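Long-range contacts in prolyl 4-hydroxylase (Phytophthora capsici LT1534, PDB 6IUQ), which probably hydroxylates proline residues of substrate proteins at carbon 4, as an iron(II)- and 2-oxoglutarate-dependent dioxygenase of the double-stranded beta-helix fold: residues L32-Y37 with R260-P265; A112-T117 with F134-R139; D138-L143 with T228-G233; V186-F191 with D211-R216. One frame throughout, in Å; residues are numbered along the deposited sequence.

The four contacts run from the iron out to the helices that flank the double-stranded beta-helix core. Contact 4 holds His-215, which binds iron with His-156 and Asp-158. Contact 3 faces the same metal from the larger sheet: its nearest atoms lie about 7 Å from those of contact 4, and the side chain of Trp-230 is about 5 Å from the iron. Contact 2 shares Asp-138 and Arg-139 with contact 3, their centres 8 Å apart, and ties a helix to the start of strand 139-146. Contact 1 closes the longest loop of the four and packs on contact 4, with Gly-36 CA 3.4 Å from Trp-212 CZ3.

Contact 1: residues L32-Y37 with R260-P265; sequences LDDKGY and RLRRSP
The C-terminal end of helix 26-35, which turns through Gly-36 at positive phi into edge strand 37-40 of the beta-helix core, is held by two consecutive arginines from the end of helix 254-262. Each arginine grips one carbonyl oxygen with two nitrogens. Arg-263 comes side-on: NE and NH2 reach Asp-33 O at 3.1 and 3.0 Å, Asp-33 O lying nearly in the guanidinium plane; NE is also in the carbonyl plane, NH2 above it. Arg-262 comes end-on, NH1 lying 2.9 Å from Asp-34 O in the carbonyl plane and NH2 farther off, above it. Both chains bend at chi3 to bring their ends to the helix, and Arg-263 CG lies over one face of the Arg-262 guanidinium. Carboxylates add looser salt bridges: Asp-33 OD1 is 3.3 Å from Arg-263 NH2, and Asp-34 OD1 is 3.6 Å from Arg-262 NH2, the flat groups standing steeply to each other (78° and 84°). Asp-33 OD1 also bonds Tyr-130, and Arg-262 NH2 has a salt bridge with Glu-259. The next carbonyl along, Lys-35 O, is served through a water that donates to it at 2.7 Å and accepts from Arg-262 NH1.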
# COMPACT_ATOMS: atom_id res chain seq x y z
N LEU A 32 11.02 -5.43 4.70
CA LEU A 32 9.79 -4.70 4.95
C LEU A 32 9.97 -3.82 6.17
O LEU A 32 9.66 -2.62 6.16
CB LEU A 32 8.63 -5.68 5.15
CG LEU A 32 7.35 -5.08 5.74
CD1 LEU A 32 6.77 -4.04 4.79
CD2 LEU A 32 6.32 -6.18 6.05
N ASP A 33 10.50 -4.40 7.23
CA ASP A 33 10.71 -3.67 8.46
C ASP A 33 11.76 -2.56 8.34
O ASP A 33 11.61 -1.49 8.93
CB ASP A 33 11.13 -4.63 9.56
CG ASP A 33 11.15 -3.96 10.91
OD1 ASP A 33 10.10 -3.39 11.29
OD2 ASP A 33 12.20 -4.01 11.57
N ASP A 34 12.82 -2.80 7.58
CA ASP A 34 13.89 -1.82 7.45
C ASP A 34 13.55 -0.73 6.42
O ASP A 34 13.50 0.46 6.74
CB ASP A 34 15.20 -2.52 7.08
CG ASP A 34 16.30 -1.55 6.66
OD1 ASP A 34 16.42 -0.49 7.29
OD2 ASP A 34 17.04 -1.86 5.69
N LYS A 35 13.29 -1.15 5.18
CA LYS A 35 13.07 -0.22 4.09
C LYS A 35 11.64 0.35 4.05
O LYS A 35 11.41 1.42 3.51
CB LYS A 35 13.41 -0.89 2.75
CG LYS A 35 14.84 -1.37 2.69
CD LYS A 35 15.55 -0.91 1.44
CE LYS A 35 17.01 -0.54 1.74
NZ LYS A 35 17.41 0.82 1.24
N GLY A 36 10.68 -0.37 4.63
CA GLY A 36 9.31 0.10 4.67
C GLY A 36 8.44 -0.59 3.65
O GLY A 36 7.22 -0.53 3.72
N TYR A 37 9.07 -1.27 2.70
CA TYR A 37 8.37 -1.96 1.64
C TYR A 37 9.21 -3.13 1.18
O TYR A 37 10.42 -3.14 1.39
CB TYR A 37 8.14 -1.05 0.45
CG TYR A 37 9.43 -0.72 -0.27
CD1 TYR A 37 10.25 0.30 0.19
CD2 TYR A 37 9.85 -1.45 -1.37
CE1 TYR A 37 11.41 0.60 -0.43
CE2 TYR A 37 11.04 -1.15 -2.01
CZ TYR A 37 11.82 -0.12 -1.53
OH TYR A 37 13.00 0.20 -2.15
N ARG A 260 15.17 7.49 12.25
CA ARG A 260 13.99 7.26 13.09
C ARG A 260 12.74 7.92 12.49
O ARG A 260 11.63 7.39 12.58
CB ARG A 260 14.20 7.77 14.52
CG ARG A 260 15.29 7.03 15.29
CD ARG A 260 15.18 7.24 16.80
NE ARG A 260 15.09 8.64 17.19
CZ ARG A 260 16.13 9.47 17.30
NH1 ARG A 260 17.36 9.04 17.04
NH2 ARG A 260 15.94 10.73 17.67
N LEU A 261 12.93 9.08 11.87
CA LEU A 261 11.84 9.80 11.21
C LEU A 261 11.30 9.00 10.04
O LEU A 261 10.09 8.85 9.89
CB LEU A 261 12.33 11.18 10.74
CG LEU A 261 11.34 12.13 10.07
CD1 LEU A 261 10.01 12.17 10.81
CD2 LEU A 261 11.94 13.53 10.00
N ARG A 262 12.22 8.46 9.23
CA ARG A 262 11.86 7.69 8.05
C ARG A 262 10.93 6.52 8.39
O ARG A 262 10.05 6.18 7.59
CB ARG A 262 13.13 7.19 7.35
CG ARG A 262 12.86 6.38 6.10
CD ARG A 262 14.14 5.91 5.37
NE ARG A 262 14.95 4.99 6.17
CZ ARG A 262 14.65 3.72 6.39
NH1 ARG A 262 13.52 3.22 5.91
NH2 ARG A 262 15.45 2.94 7.11
N ARG A 263 11.11 5.93 9.57
CA ARG A 263 10.39 4.72 9.97
C ARG A 263 9.30 4.99 10.99
O ARG A 263 8.81 4.07 11.63
CB ARG A 263 11.36 3.68 10.54
CG ARG A 263 12.46 3.28 9.59
CD ARG A 263 13.35 2.22 10.18
NE ARG A 263 12.60 1.00 10.44
CZ ARG A 263 12.25 0.59 11.65
NH1 ARG A 263 12.62 1.30 12.71
NH2 ARG A 263 11.55 -0.52 11.81
N SER A 264 8.94 6.25 11.14
CA SER A 264 7.96 6.64 12.15
C SER A 264 6.72 7.21 11.50
O SER A 264 6.84 8.01 10.57
CB SER A 264 8.57 7.66 13.11
OG SER A 264 7.55 8.26 13.87
N PRO A 265 5.53 6.82 11.99
CA PRO A 265 4.26 7.35 11.49
C PRO A 265 4.09 8.85 11.73
O PRO A 265 3.19 9.45 11.13
CB PRO A 265 3.21 6.56 12.29
CG PRO A 265 3.93 5.28 12.68
CD PRO A 265 5.33 5.71 12.93
O HOH W 1 11.20 4.00 4.28

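Contact 2: residues A112-T117 with F134-R139; sequences ALFHST and FSTSDR
Phe-114 O, near the C-terminal end of helix 108-115, is the best-held polar atom and is gripped across the contact by one bond, from Arg-139 NH1 at 2.8 Å. The nitrogen lies in the carbonyl plane, and the oxygen sits close to the guanidinium plane, although the angle at the hydrogen is a modest 135°. The other terminal nitrogen of the same group, Arg-139 NH2, turns back to its own segment and makes a weak bond to Phe-134 O. The guanidinium thus joins the end of this flanking helix to the loop entering strand 139-146 of the larger sheet of the double-stranded beta-helix core. Its chain starts in the crowded position between the backbone N and the carbonyl carbon (chi1 83°) and bends at chi3, which carries CD over one face of the Phe-114 ring, toward the rim, 4.2 Å from Phe-114 CZ. The guanidinium carbon, Arg-139 CZ, is too far from that ring for more than a weak cation-pi attraction; Arg-104 makes a cation-pi contact with Phe-114 as well. Thr-136 adds its methyl CG2 over the centre of one guanidinium face and also reaches Phe-114 CE2 at 4.2 Å. Farther along, Thr-117 CB meets the edge of the Phe-134 ring, 4.3 Å from CE2, while Thr-117 OG1 bonds Gln-121. The loop is shaped by an ST turn, Ser-137 N giving a straight bond to Ser-135 OG. One firm bond across the contact and one weak bond within its own segment probably let the two carbonyl dipoles offset the charge of Arg-139, whose aliphatic part supplies the apolar packing on Phe-114.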
# COMPACT_ATOMS: atom_id res chain seq x y z
N ALA A 112 -10.65 -19.23 -0.57
CA ALA A 112 -9.47 -19.84 0.04
C ALA A 112 -8.37 -18.82 0.33
O ALA A 112 -7.65 -18.93 1.32
CB ALA A 112 -8.93 -20.94 -0.85
N LEU A 113 -8.23 -17.82 -0.54
CA LEU A 113 -7.23 -16.79 -0.26
C LEU A 113 -7.70 -15.98 0.94
O LEU A 113 -6.90 -15.63 1.79
CB LEU A 113 -6.98 -15.88 -1.46
CG LEU A 113 -5.88 -14.84 -1.20
CD1 LEU A 113 -4.62 -15.49 -0.60
CD2 LEU A 113 -5.52 -14.06 -2.45
N PHE A 114 -8.99 -15.73 1.04
CA PHE A 114 -9.51 -14.97 2.17
C PHE A 114 -9.23 -15.69 3.49
O PHE A 114 -8.91 -15.06 4.48
CB PHE A 114 -11.00 -14.71 2.03
CG PHE A 114 -11.60 -13.99 3.21
CD1 PHE A 114 -11.65 -12.60 3.24
CD2 PHE A 114 -12.12 -14.69 4.30
CE1 PHE A 114 -12.20 -11.93 4.32
CE2 PHE A 114 -12.65 -14.02 5.39
CZ PHE A 114 -12.70 -12.64 5.40
N HIS A 115 -9.34 -17.01 3.49
CA HIS A 115 -9.19 -17.80 4.71
C HIS A 115 -7.75 -18.21 4.98
O HIS A 115 -7.42 -18.70 6.05
CB HIS A 115 -10.06 -19.06 4.62
CG HIS A 115 -11.51 -18.80 4.88
ND1 HIS A 115 -12.47 -18.87 3.90
CD2 HIS A 115 -12.16 -18.45 6.02
CE1 HIS A 115 -13.65 -18.59 4.42
NE2 HIS A 115 -13.49 -18.33 5.71
N SER A 116 -6.88 -18.01 4.00
CA SER A 116 -5.48 -18.34 4.20
C SER A 116 -4.84 -17.47 5.29
O SER A 116 -5.11 -16.27 5.40
CB SER A 116 -4.71 -18.19 2.89
OG SER A 116 -3.33 -18.10 3.15
N THR A 117 -4.01 -18.09 6.12
CA THR A 117 -3.30 -17.35 7.16
C THR A 117 -1.79 -17.38 7.00
O THR A 117 -1.06 -17.07 7.95
CB THR A 117 -3.61 -17.91 8.56
OG1 THR A 117 -3.22 -19.29 8.62
CG2 THR A 117 -5.07 -17.75 8.90
N PHE A 134 -5.42 -12.17 13.89
CA PHE A 134 -5.94 -13.27 13.10
C PHE A 134 -7.45 -13.22 12.89
O PHE A 134 -7.99 -13.87 11.99
CB PHE A 134 -5.54 -14.58 13.75
CG PHE A 134 -4.10 -14.94 13.53
CD1 PHE A 134 -3.12 -14.52 14.40
CD2 PHE A 134 -3.73 -15.72 12.44
CE1 PHE A 134 -1.79 -14.87 14.21
CE2 PHE A 134 -2.40 -16.07 12.23
CZ PHE A 134 -1.42 -15.64 13.11
N SER A 135 -8.14 -12.43 13.70
CA SER A 135 -9.59 -12.36 13.61
C SER A 135 -10.00 -11.87 12.22
O SER A 135 -9.31 -11.06 11.62
CB SER A 135 -10.16 -11.45 14.70
OG SER A 135 -11.50 -11.10 14.41
N THR A 136 -11.12 -12.37 11.71
CA THR A 136 -11.53 -12.03 10.36
C THR A 136 -12.00 -10.59 10.31
O THR A 136 -12.16 -10.01 9.23
CB THR A 136 -12.65 -12.95 9.83
OG1 THR A 136 -13.72 -13.02 10.78
CG2 THR A 136 -12.12 -14.36 9.57
N SER A 137 -12.22 -10.01 11.49
CA SER A 137 -12.62 -8.62 11.61
C SER A 137 -11.45 -7.68 11.33
O SER A 137 -11.65 -6.52 10.96
CB SER A 137 -13.19 -8.35 13.01
OG SER A 137 -14.44 -9.00 13.18
N ASP A 138 -10.23 -8.19 11.51
CA ASP A 138 -9.03 -7.38 11.42
C ASP A 138 -8.22 -7.65 10.14
O ASP A 138 -7.00 -7.47 10.11
CB ASP A 138 -8.16 -7.62 12.66
CG ASP A 138 -8.92 -7.38 13.97
OD1 ASP A 138 -9.90 -6.59 13.98
OD2 ASP A 138 -8.55 -7.99 15.00
N ARG A 139 -8.90 -8.14 9.11
CA ARG A 139 -8.31 -8.27 7.78
C ARG A 139 -9.36 -7.75 6.81
O ARG A 139 -10.56 -7.87 7.05
CB ARG A 139 -7.92 -9.73 7.45
CG ARG A 139 -9.09 -10.56 6.94
CD ARG A 139 -8.77 -12.04 6.77
NE ARG A 139 -8.25 -12.63 8.01
CZ ARG A 139 -8.11 -13.94 8.19
NH1 ARG A 139 -8.47 -14.77 7.23
NH2 ARG A 139 -7.62 -14.43 9.34

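Contact 3: residues D138-L143 with T228-G233; sequences DRTLKL and TIWLDG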
# COMPACT_ATOMS: atom_id res chain seq x y z
N ASP A 138 -10.23 -8.19 11.51
CA ASP A 138 -9.03 -7.38 11.42
C ASP A 138 -8.22 -7.65 10.14
O ASP A 138 -7.00 -7.47 10.11
CB ASP A 138 -8.16 -7.62 12.66
CG ASP A 138 -8.92 -7.38 13.97
OD1 ASP A 138 -9.90 -6.59 13.98
OD2 ASP A 138 -8.55 -7.99 15.00
N ARG A 139 -8.90 -8.14 9.11
CA ARG A 139 -8.31 -8.27 7.78
C ARG A 139 -9.36 -7.75 6.81
O ARG A 139 -10.56 -7.87 7.05
CB ARG A 139 -7.92 -9.73 7.45
CG ARG A 139 -9.09 -10.56 6.94
CD ARG A 139 -8.77 -12.04 6.77
NE ARG A 139 -8.25 -12.63 8.01
CZ ARG A 139 -8.11 -13.94 8.19
NH1 ARG A 139 -8.47 -14.77 7.23
NH2 ARG A 139 -7.62 -14.43 9.34
N THR A 140 -8.90 -7.14 5.73
CA THR A 140 -9.79 -6.68 4.66
C THR A 140 -9.23 -7.21 3.37
O THR A 140 -8.03 -7.09 3.14
CB THR A 140 -9.88 -5.12 4.58
OG1 THR A 140 -10.56 -4.60 5.72
CG2 THR A 140 -10.60 -4.68 3.31
N LEU A 141 -10.07 -7.77 2.52
CA LEU A 141 -9.61 -8.19 1.22
C LEU A 141 -10.41 -7.46 0.15
O LEU A 141 -11.60 -7.71 -0.04
CB LEU A 141 -9.75 -9.71 1.06
CG LEU A 141 -8.95 -10.37 -0.06
CD1 LEU A 141 -8.48 -11.75 0.41
CD2 LEU A 141 -9.76 -10.46 -1.34
N LYS A 142 -9.75 -6.55 -0.55
CA LYS A 142 -10.44 -5.71 -1.53
C LYS A 142 -9.99 -6.03 -2.96
O LYS A 142 -8.80 -6.22 -3.23
CB LYS A 142 -10.21 -4.23 -1.20
CG LYS A 142 -10.92 -3.26 -2.13
CD LYS A 142 -10.80 -1.79 -1.67
CE LYS A 142 -9.49 -1.12 -2.16
NZ LYS A 142 -9.29 -1.10 -3.65
N LEU A 143 -10.95 -6.14 -3.87
CA LEU A 143 -10.67 -6.27 -5.29
C LEU A 143 -10.90 -4.93 -5.99
O LEU A 143 -11.86 -4.23 -5.68
CB LEU A 143 -11.53 -7.35 -5.93
CG LEU A 143 -11.54 -8.72 -5.25
CD1 LEU A 143 -12.43 -9.67 -6.02
CD2 LEU A 143 -10.12 -9.26 -5.15
N THR A 228 -6.04 -6.37 -2.97
CA THR A 228 -5.42 -5.79 -1.78
C THR A 228 -5.81 -6.51 -0.51
O THR A 228 -6.98 -6.75 -0.27
CB THR A 228 -5.79 -4.30 -1.62
OG1 THR A 228 -5.52 -3.61 -2.84
CG2 THR A 228 -5.00 -3.67 -0.48
N ILE A 229 -4.83 -6.86 0.30
CA ILE A 229 -5.08 -7.38 1.64
C ILE A 229 -4.46 -6.42 2.66
O ILE A 229 -3.28 -6.04 2.54
CB ILE A 229 -4.48 -8.79 1.84
CG1 ILE A 229 -5.07 -9.77 0.82
CG2 ILE A 229 -4.72 -9.28 3.24
CD1 ILE A 229 -4.34 -11.12 0.80
N TRP A 230 -5.24 -6.01 3.64
CA TRP A 230 -4.72 -5.18 4.71
C TRP A 230 -4.75 -5.96 5.99
O TRP A 230 -5.75 -6.58 6.33
CB TRP A 230 -5.54 -3.91 4.88
CG TRP A 230 -5.18 -2.82 3.92
CD1 TRP A 230 -4.03 -2.08 3.91
CD2 TRP A 230 -5.99 -2.33 2.86
NE1 TRP A 230 -4.06 -1.17 2.88
CE2 TRP A 230 -5.26 -1.29 2.23
CE3 TRP A 230 -7.27 -2.66 2.37
CZ2 TRP A 230 -5.76 -0.58 1.13
CZ3 TRP A 230 -7.77 -1.95 1.27
CH2 TRP A 230 -7.01 -0.92 0.67
N LEU A 231 -3.64 -5.93 6.72
CA LEU A 231 -3.58 -6.58 8.02
C LEU A 231 -3.55 -5.53 9.13
O LEU A 231 -2.69 -4.64 9.13
CB LEU A 231 -2.35 -7.49 8.08
CG LEU A 231 -2.38 -8.57 6.98
CD1 LEU A 231 -1.26 -9.56 7.16
CD2 LEU A 231 -3.76 -9.29 6.90
N ASP A 232 -4.49 -5.60 10.06
CA ASP A 232 -4.53 -4.62 11.16
C ASP A 232 -3.54 -4.91 12.28
O ASP A 232 -3.20 -6.06 12.54
CB ASP A 232 -5.93 -4.52 11.76
CG ASP A 232 -6.97 -4.01 10.78
OD1 ASP A 232 -6.61 -3.45 9.70
OD2 ASP A 232 -8.16 -4.16 11.11
N GLY A 233 -3.08 -3.86 12.96
CA GLY A 233 -2.21 -4.01 14.10
C GLY A 233 -2.87 -3.44 15.34
O GLY A 233 -3.52 -2.39 15.29
O HOH W 2 -8.91 -4.24 13.88
O HOH W 3 -7.63 -3.71 -4.35
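Two antiparallel neighbours in the larger sheet of the double-stranded beta-helix, strands 139-146 and 224-232, put Thr-140, Lys-142, Thr-228 and Trp-230 on one face and Arg-139, Leu-141, Ile-229 and Leu-231 on the other. The indole dominates the first face. Thr-140 and Lys-142 lie alongside Trp-230, pointing the same way, and touch its edge: Thr-140 CG2 is 4.0 Å from CE3, and Lys-142 CE is 3.8 Å from CH2. Thr-228 CG2 from the next position on the same side sits over one face of the indole, offset to the rim. The Lys-142 chain is extended to CD (chi1 -178°), then bends twice so that NZ reaches Glu-95. On the second face Leu-141 CD1 and Ile-229 CG1 pack side by side. Backbone bonds join the hydrogen-bonded pairs, the straightest being Thr-228 N to Lys-142 O at 2.8 Å (177°). At the end of the strand pair Asp-138, just before its strand, and Asp-232, the last residue of the other, cross at about a right angle, Asp-138 OD1 and Asp-232 OD2 4.1 Å apart; a water donating to both probably eases their repulsion. Trp-230 NE1 bonds Asp-158 OD2, a second-shell donor that probably positions the iron-binding carboxylate and tempers its charge.

Contact 4: residues V186-F191 with D211-R216; sequences VQLFPF and DWMLHR. With FE2 (Fe (II) ion), chain C.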
# COMPACT_ATOMS: atom_id res chain seq x y z
N VAL A 186 2.69 1.69 -8.87
CA VAL A 186 2.60 2.30 -7.56
C VAL A 186 3.94 2.96 -7.33
O VAL A 186 4.99 2.36 -7.57
CB VAL A 186 2.25 1.28 -6.44
CG1 VAL A 186 3.27 0.16 -6.37
CG2 VAL A 186 2.12 1.99 -5.08
N GLN A 187 3.90 4.24 -6.95
CA GLN A 187 5.11 4.99 -6.64
C GLN A 187 5.19 5.14 -5.13
O GLN A 187 4.28 5.69 -4.50
CB GLN A 187 5.12 6.36 -7.33
CG GLN A 187 6.43 7.14 -7.17
CD GLN A 187 6.53 8.35 -8.11
OE1 GLN A 187 5.63 9.17 -8.18
NE2 GLN A 187 7.62 8.44 -8.84
N LEU A 188 6.27 4.62 -4.56
CA LEU A 188 6.52 4.66 -3.13
C LEU A 188 7.46 5.80 -2.82
O LEU A 188 8.35 6.10 -3.61
CB LEU A 188 7.14 3.34 -2.64
CG LEU A 188 6.46 2.04 -3.07
CD1 LEU A 188 7.33 0.83 -2.70
CD2 LEU A 188 5.08 1.90 -2.47
N PHE A 189 7.25 6.43 -1.66
CA PHE A 189 8.14 7.50 -1.21
C PHE A 189 8.71 7.19 0.17
O PHE A 189 8.26 7.77 1.16
CB PHE A 189 7.41 8.85 -1.16
CG PHE A 189 6.91 9.33 -2.48
CD1 PHE A 189 7.76 9.96 -3.38
CD2 PHE A 189 5.57 9.19 -2.82
CE1 PHE A 189 7.29 10.43 -4.63
CE2 PHE A 189 5.08 9.66 -4.06
CZ PHE A 189 5.96 10.27 -4.96
N PRO A 190 9.68 6.27 0.25
CA PRO A 190 10.36 6.08 1.54
C PRO A 190 10.87 7.45 2.00
O PRO A 190 11.54 8.12 1.20
CB PRO A 190 11.51 5.11 1.21
CG PRO A 190 11.15 4.51 -0.11
CD PRO A 190 10.29 5.49 -0.84
N PHE A 191 10.53 7.86 3.22
CA PHE A 191 10.55 9.27 3.58
C PHE A 191 11.96 9.87 3.41
O PHE A 191 12.93 9.38 4.00
CB PHE A 191 10.04 9.46 5.02
CG PHE A 191 9.48 10.85 5.32
CD1 PHE A 191 8.35 11.31 4.68
CD2 PHE A 191 10.07 11.66 6.26
CE1 PHE A 191 7.83 12.56 4.96
CE2 PHE A 191 9.56 12.93 6.55
CZ PHE A 191 8.44 13.37 5.89
N ASP A 211 1.12 2.53 7.96
CA ASP A 211 1.19 3.78 8.73
C ASP A 211 2.46 4.61 8.53
O ASP A 211 2.52 5.73 9.04
CB ASP A 211 1.01 3.52 10.22
CG ASP A 211 1.89 2.41 10.73
OD1 ASP A 211 2.48 1.67 9.90
OD2 ASP A 211 1.98 2.27 11.96
N TRP A 212 3.46 4.13 7.80
CA TRP A 212 4.55 5.04 7.46
C TRP A 212 5.17 4.90 6.09
O TRP A 212 6.35 5.22 5.92
CB TRP A 212 5.67 4.97 8.51
CG TRP A 212 6.24 3.64 8.93
CD1 TRP A 212 5.79 2.84 9.96
CD2 TRP A 212 7.43 3.00 8.43
NE1 TRP A 212 6.59 1.74 10.09
CE2 TRP A 212 7.61 1.81 9.18
CE3 TRP A 212 8.34 3.31 7.41
CZ2 TRP A 212 8.67 0.93 8.95
CZ3 TRP A 212 9.40 2.43 7.19
CH2 TRP A 212 9.56 1.25 7.96
N MSE A 213 4.40 4.44 5.10
CA MSE A 213 4.87 4.45 3.72
C MSE A 213 3.98 5.32 2.82
O MSE A 213 2.89 4.92 2.42
CB MSE A 213 4.94 3.03 3.16
CG MSE A 213 5.39 2.97 1.73
SE MSE A 213 7.16 3.81 1.44
CE MSE A 213 8.22 2.81 2.73
N LEU A 214 4.48 6.50 2.48
CA LEU A 214 3.77 7.41 1.58
C LEU A 214 3.77 6.81 0.18
O LEU A 214 4.78 6.24 -0.26
CB LEU A 214 4.42 8.81 1.59
CG LEU A 214 3.75 9.87 0.69
CD1 LEU A 214 2.39 10.28 1.25
CD2 LEU A 214 4.64 11.09 0.47
N HIS A 215 2.65 6.90 -0.53
CA HIS A 215 2.59 6.36 -1.90
C HIS A 215 1.47 6.98 -2.69
O HIS A 215 0.64 7.71 -2.16
CB HIS A 215 2.43 4.83 -1.90
CG HIS A 215 1.16 4.36 -1.25
ND1 HIS A 215 0.98 4.33 0.11
CD2 HIS A 215 0.00 3.90 -1.79
CE1 HIS A 215 -0.22 3.86 0.39
NE2 HIS A 215 -0.85 3.61 -0.75
N ARG A 216 1.48 6.71 -3.99
CA ARG A 216 0.38 7.05 -4.87
C ARG A 216 0.40 6.05 -6.01
O ARG A 216 1.41 5.36 -6.24
CB ARG A 216 0.50 8.49 -5.41
CG ARG A 216 1.68 8.69 -6.39
CD ARG A 216 1.80 10.14 -6.85
NE ARG A 216 3.08 10.40 -7.53
CZ ARG A 216 3.55 11.61 -7.85
NH1 ARG A 216 2.84 12.72 -7.55
NH2 ARG A 216 4.71 11.73 -8.46
FE FE2 C . -3.11 3.15 -1.02
O HOH W 4 6.86 7.24 3.36
O HOH W 5 9.31 5.91 5.10
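Strands 186-189 and 214-217 of the smaller beta-helix sheet run antiparallel, the axes of 186-189 and 214-216 coming within 4.7 Å, with Gln-187 and Arg-216 a hydrogen-bonded pair and Leu-188 and His-215 a non-hydrogen-bonded one. Their faces differ in character. On one, the extended Gln-187 and Arg-216 chains lie side by side with amide and guanidinium nearly coplanar, and OE1 accepts from both NH2 (2.7 Å) and NE (2.9 Å) of Arg-216. Phe-189 brings the tip of its ring, CZ, over one face of that guanidinium, 3.9 Å from NE, the planes 71° apart; its CD2 packs on Leu-214 CD2. On the other face Leu-188 CD2 rests 4.0 Å from His-215 CB. Where the strands give way to loop, Met-213, a selenomethionine bent at chi2 and chi3, sets SE against Pro-190 N at 3.7 Å. His-215 CG occupies the crowded position (chi1 62°), which points the ring at the metal: NE2 binds iron at 2.3 Å beside His-156 and Asp-158. The other ring nitrogen, ND1, donates to Met-213 O (3.1 Å, 168°) in both the ring and carbonyl planes. This second-shell bond puts the proton on ND1, fixes the ring's rotation, and probably makes NE2 a stronger donor to iron.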